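Local coordinates for protein carbohydrate kinase, FGGY (Novosphingobium aromaticivorans, PDB 3H6E) that probably acts as a carbohydrate kinase, transferring phosphate to a sugar, at residues R163-V168 and F198-A204; A204-A210 and V225-L231. All blocks are in the same frame, centred on the assembly; numbering follows the deposited sequence.

Contact 1 (R163-V168 and F198-A204)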
# COMPACT_ATOMS: atom_id res chain seq x y z
N ARG A 163 -2.26 -13.68 -22.43
CA ARG A 163 -0.86 -13.29 -22.38
C ARG A 163 -0.38 -13.07 -20.96
O ARG A 163 -0.95 -12.28 -20.21
CB ARG A 163 -0.60 -12.04 -23.23
CG ARG A 163 0.87 -11.62 -23.25
CD ARG A 163 1.24 -10.87 -24.52
NE ARG A 163 1.19 -9.43 -24.35
CZ ARG A 163 2.27 -8.66 -24.18
NH1 ARG A 163 3.48 -9.20 -24.16
NH2 ARG A 163 2.14 -7.35 -24.04
N ALA A 164 0.69 -13.78 -20.60
CA ALA A 164 1.32 -13.61 -19.31
C ALA A 164 2.33 -12.47 -19.35
O ALA A 164 3.12 -12.36 -20.29
CB ALA A 164 2.01 -14.91 -18.89
N VAL A 165 2.30 -11.63 -18.32
CA VAL A 165 3.20 -10.50 -18.21
C VAL A 165 3.47 -10.20 -16.73
O VAL A 165 2.72 -10.63 -15.86
CB VAL A 165 2.61 -9.25 -18.91
CG1 VAL A 165 3.12 -7.97 -18.29
CG2 VAL A 165 2.91 -9.29 -20.41
N SER A 166 4.56 -9.50 -16.45
CA SER A 166 4.82 -9.03 -15.09
C SER A 166 4.82 -7.50 -15.06
O SER A 166 4.99 -6.85 -16.08
CB SER A 166 6.15 -9.56 -14.57
OG SER A 166 6.10 -10.97 -14.39
N GLU A 167 4.61 -6.94 -13.87
CA GLU A 167 4.66 -5.50 -13.70
C GLU A 167 5.52 -5.14 -12.48
O GLU A 167 5.53 -5.87 -11.49
CB GLU A 167 3.25 -4.91 -13.58
CG GLU A 167 3.17 -3.41 -13.82
CD GLU A 167 3.57 -2.61 -12.60
OE1 GLU A 167 3.36 -3.11 -11.47
OE2 GLU A 167 4.09 -1.48 -12.76
N VAL A 168 6.23 -4.03 -12.57
CA VAL A 168 7.29 -3.72 -11.61
C VAL A 168 6.84 -3.42 -10.17
O VAL A 168 7.54 -3.78 -9.22
CB VAL A 168 8.21 -2.59 -12.12
CG1 VAL A 168 7.55 -1.24 -11.94
CG2 VAL A 168 9.55 -2.62 -11.41
N PHE A 198 9.86 -15.76 -14.55
CA PHE A 198 8.87 -14.68 -14.62
C PHE A 198 8.47 -14.27 -16.04
O PHE A 198 9.30 -14.20 -16.95
CB PHE A 198 9.36 -13.46 -13.83
CG PHE A 198 9.01 -13.50 -12.37
CD1 PHE A 198 7.84 -12.92 -11.91
CD2 PHE A 198 9.85 -14.13 -11.46
CE1 PHE A 198 7.51 -12.96 -10.58
CE2 PHE A 198 9.52 -14.18 -10.12
CZ PHE A 198 8.35 -13.59 -9.68
N ALA A 199 7.18 -13.99 -16.21
CA ALA A 199 6.68 -13.43 -17.46
C ALA A 199 7.36 -12.10 -17.75
O ALA A 199 7.68 -11.35 -16.82
CB ALA A 199 5.18 -13.25 -17.37
N PRO A 200 7.59 -11.80 -19.04
CA PRO A 200 8.31 -10.58 -19.42
C PRO A 200 7.73 -9.35 -18.75
O PRO A 200 6.51 -9.17 -18.74
CB PRO A 200 8.10 -10.52 -20.94
CG PRO A 200 7.93 -11.94 -21.34
CD PRO A 200 7.18 -12.60 -20.21
N ILE A 201 8.60 -8.51 -18.19
CA ILE A 201 8.15 -7.30 -17.52
C ILE A 201 7.62 -6.26 -18.50
O ILE A 201 8.23 -5.98 -19.53
CB ILE A 201 9.28 -6.68 -16.66
CG1 ILE A 201 9.48 -7.50 -15.39
CG2 ILE A 201 8.94 -5.23 -16.32
CD1 ILE A 201 10.65 -7.05 -14.54
N VAL A 202 6.47 -5.69 -18.15
CA VAL A 202 5.80 -4.69 -18.96
C VAL A 202 5.42 -3.52 -18.06
O VAL A 202 5.41 -3.66 -16.83
CB VAL A 202 4.56 -5.29 -19.66
CG1 VAL A 202 3.36 -4.36 -19.59
CG2 VAL A 202 4.88 -5.67 -21.09
N ARG A 203 5.15 -2.36 -18.65
CA ARG A 203 4.74 -1.20 -17.88
C ARG A 203 3.23 -1.23 -17.61
O ARG A 203 2.44 -1.58 -18.48
CB ARG A 203 5.16 0.09 -18.59
CG ARG A 203 6.65 0.11 -18.89
CD ARG A 203 7.11 1.36 -19.62
NE ARG A 203 7.35 2.48 -18.72
CZ ARG A 203 8.30 2.50 -17.78
NH1 ARG A 203 9.08 1.45 -17.60
NH2 ARG A 203 8.45 3.57 -17.02
N ALA A 204 2.86 -0.88 -16.38
CA ALA A 204 1.48 -0.97 -15.90
C ALA A 204 0.43 -0.44 -16.88
O ALA A 204 -0.68 -0.96 -16.96
CB ALA A 204 1.34 -0.27 -14.54

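Contact 2 (A204-A210 and V225-L231)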
# COMPACT_ATOMS: atom_id res chain seq x y z
N ALA A 204 2.86 -0.88 -16.38
CA ALA A 204 1.48 -0.97 -15.90
C ALA A 204 0.43 -0.44 -16.88
O ALA A 204 -0.68 -0.96 -16.96
CB ALA A 204 1.34 -0.27 -14.54
N GLY A 205 0.79 0.60 -17.62
CA GLY A 205 -0.13 1.22 -18.55
C GLY A 205 -0.12 0.61 -19.94
O GLY A 205 -0.98 0.94 -20.77
N ASP A 206 0.85 -0.26 -20.21
CA ASP A 206 0.94 -0.94 -21.49
C ASP A 206 -0.28 -1.80 -21.71
O ASP A 206 -0.95 -2.20 -20.75
CB ASP A 206 2.19 -1.83 -21.56
CG ASP A 206 3.45 -1.03 -21.75
OD1 ASP A 206 3.35 0.13 -22.21
OD2 ASP A 206 4.54 -1.55 -21.44
N THR A 207 -0.58 -2.09 -22.97
CA THR A 207 -1.68 -2.99 -23.31
C THR A 207 -1.18 -4.42 -23.33
O THR A 207 -0.26 -4.75 -24.08
CB THR A 207 -2.28 -2.66 -24.68
OG1 THR A 207 -2.74 -1.29 -24.70
CG2 THR A 207 -3.45 -3.58 -24.97
N VAL A 208 -1.76 -5.27 -22.49
CA VAL A 208 -1.41 -6.68 -22.48
C VAL A 208 -1.95 -7.33 -23.75
O VAL A 208 -1.30 -8.17 -24.36
CB VAL A 208 -1.98 -7.40 -21.25
CG1 VAL A 208 -1.58 -8.87 -21.27
CG2 VAL A 208 -1.50 -6.73 -19.98
N GLY A 209 -3.15 -6.91 -24.15
CA GLY A 209 -3.75 -7.41 -25.38
C GLY A 209 -5.25 -7.26 -25.40
O GLY A 209 -5.85 -6.70 -24.48
N ALA A 210 -5.87 -7.75 -26.47
CA ALA A 210 -7.32 -7.71 -26.60
C ALA A 210 -7.96 -8.79 -25.75
O ALA A 210 -7.34 -9.79 -25.42
CB ALA A 210 -7.72 -7.86 -28.05
N VAL A 225 -11.99 -4.86 -26.72
CA VAL A 225 -11.62 -4.40 -25.39
C VAL A 225 -10.14 -4.66 -25.15
O VAL A 225 -9.65 -5.76 -25.43
CB VAL A 225 -12.45 -5.08 -24.29
CG1 VAL A 225 -11.94 -4.69 -22.91
CG2 VAL A 225 -13.92 -4.73 -24.44
N GLN A 226 -9.44 -3.66 -24.62
CA GLN A 226 -8.02 -3.79 -24.35
C GLN A 226 -7.74 -3.93 -22.85
O GLN A 226 -8.26 -3.17 -22.04
CB GLN A 226 -7.24 -2.60 -24.92
CG GLN A 226 -7.34 -2.48 -26.44
CD GLN A 226 -6.76 -3.68 -27.17
OE1 GLN A 226 -7.12 -3.95 -28.31
NE2 GLN A 226 -5.87 -4.41 -26.51
N VAL A 227 -6.92 -4.92 -22.50
CA VAL A 227 -6.53 -5.11 -21.11
C VAL A 227 -5.15 -4.51 -20.87
O VAL A 227 -4.24 -4.69 -21.68
CB VAL A 227 -6.51 -6.60 -20.73
CG1 VAL A 227 -6.25 -6.75 -19.25
CG2 VAL A 227 -7.83 -7.26 -21.12
N LEU A 228 -5.01 -3.80 -19.76
CA LEU A 228 -3.72 -3.21 -19.40
C LEU A 228 -2.98 -4.12 -18.43
O LEU A 228 -3.58 -4.99 -17.80
CB LEU A 228 -3.92 -1.82 -18.79
CG LEU A 228 -3.86 -0.65 -19.77
CD1 LEU A 228 -4.36 -1.05 -21.15
CD2 LEU A 228 -4.64 0.55 -19.23
N ALA A 229 -1.67 -3.92 -18.31
CA ALA A 229 -0.86 -4.70 -17.39
C ALA A 229 -1.44 -4.62 -15.98
O ALA A 229 -1.63 -5.64 -15.32
CB ALA A 229 0.58 -4.22 -17.41
N GLY A 230 -1.72 -3.41 -15.53
CA GLY A 230 -2.26 -3.20 -14.20
C GLY A 230 -1.15 -2.97 -13.20
O GLY A 230 0.01 -2.83 -13.57
N LEU A 231 -1.51 -2.93 -11.92
CA LEU A 231 -0.54 -2.60 -10.88
C LEU A 231 -0.94 -3.08 -9.50
O LEU A 231 -1.98 -3.70 -9.31
CB LEU A 231 -0.30 -1.09 -10.85
CG LEU A 231 -1.53 -0.18 -10.95
CD1 LEU A 231 -2.40 -0.27 -9.71
CD2 LEU A 231 -1.10 1.26 -11.18

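Contact 1 (R163-V168 and F198-A204)
S166 is the centre of this contact. Its backbone hydrogen-bonds to 198-204 on both sides of I201, as in a parallel bridge: S166 N donates to P200 O at 3.0 Å, and V202 N donates to S166 O at 2.8 Å. I201 CA also makes a CA-H...O contact with S166 O, at 3.5 Å. The m rotamer of S166 lets its hydroxyl reach the chain just before the bridge. S166 OG donates a hydrogen bond to A199 O at 2.9 Å and lies near the plane of the F198 ring, 3.6 Å from CD1 of F198. The CB atoms of A164 and A199 meet at 3.9 Å, and A164 also packs on W158. V165 is in the t rotamer. Its CG1 comes to 3.3 Å from CB of V202, a tight apolar contact. R163 is extended through chi1 and chi2, then bends at chi3, near 96°. Its NH2 lies 4.4 Å from V202 CG2, while its NE makes a probable hydrogen bond to V208 O. E167 is at the N-cap of helix 168-171. With chi1 t and chi2 m its side chain caps a backbone N of that helix, and OE1 is hydrogen-bonded to T169 OG1; E167 OE2 lies 3.5 Å from A204 CB. The chemistry implies a short parallel pairing fixed by one serine's backbone and hydroxyl together, with small apolar groups beside it.

Contact 2 (A204-A210 and V225-L231)
A204 opens 204-210 with its carbonyl turned to 225-231: G230 N donates to A204 O at 3.0 Å. A204 CB packs 4.1 Å from L231 CB, and both side chains touch L432. At G205 the carbonyl O rests 3.4 Å from CG of L228. D206 points its CA-to-CB bond away, and its OD2 accepts from the backbone N of R203. D206 O accepts a hydrogen bond from A229 N at 3.1 Å. T207 and L228 form a non-hydrogen-bonded antiparallel pair, CA to CA 4.4 Å. V208 comes next, with a helical backbone (-71/-39), and its N donates to V227 O at 2.7 Å. V208 CG2 packs 4.2 Å from A229 CB. G209 O then accepts from V227 N at 2.9 Å. At 158/-177, a CB on G209 would jam against the preceding carbonyl. A210 pairs with Q226, and A210 CA touches V225 O at 3.3 Å. V208 and G209 together face V227, so this is a classic beta bulge. It lies in the edge strand of the mixed six-stranded sheet, in the N-terminal of the two actin-like domains of an FGGY kinase.

Contact 1 and contact 2 follow one another along the chain and share A204, where the segment paired with 163-168 turns into the one paired with 225-231. Their centres are about 10 Å apart. R163 crosses between them: its NE lies 2.8 Å from V208 O, a probable hydrogen bond to the bulge of contact 2. Packing adds to the junction. E167 CG is 3.2 Å from G230 O, and R203 O is 3.4 Å from A229 CB. The small two-stranded parallel sheet of contact 1 is thereby joined to the edge of the six-stranded sheet. The contact centres lie about 20 and 21 Å from the centre of the chain, on the same side of it.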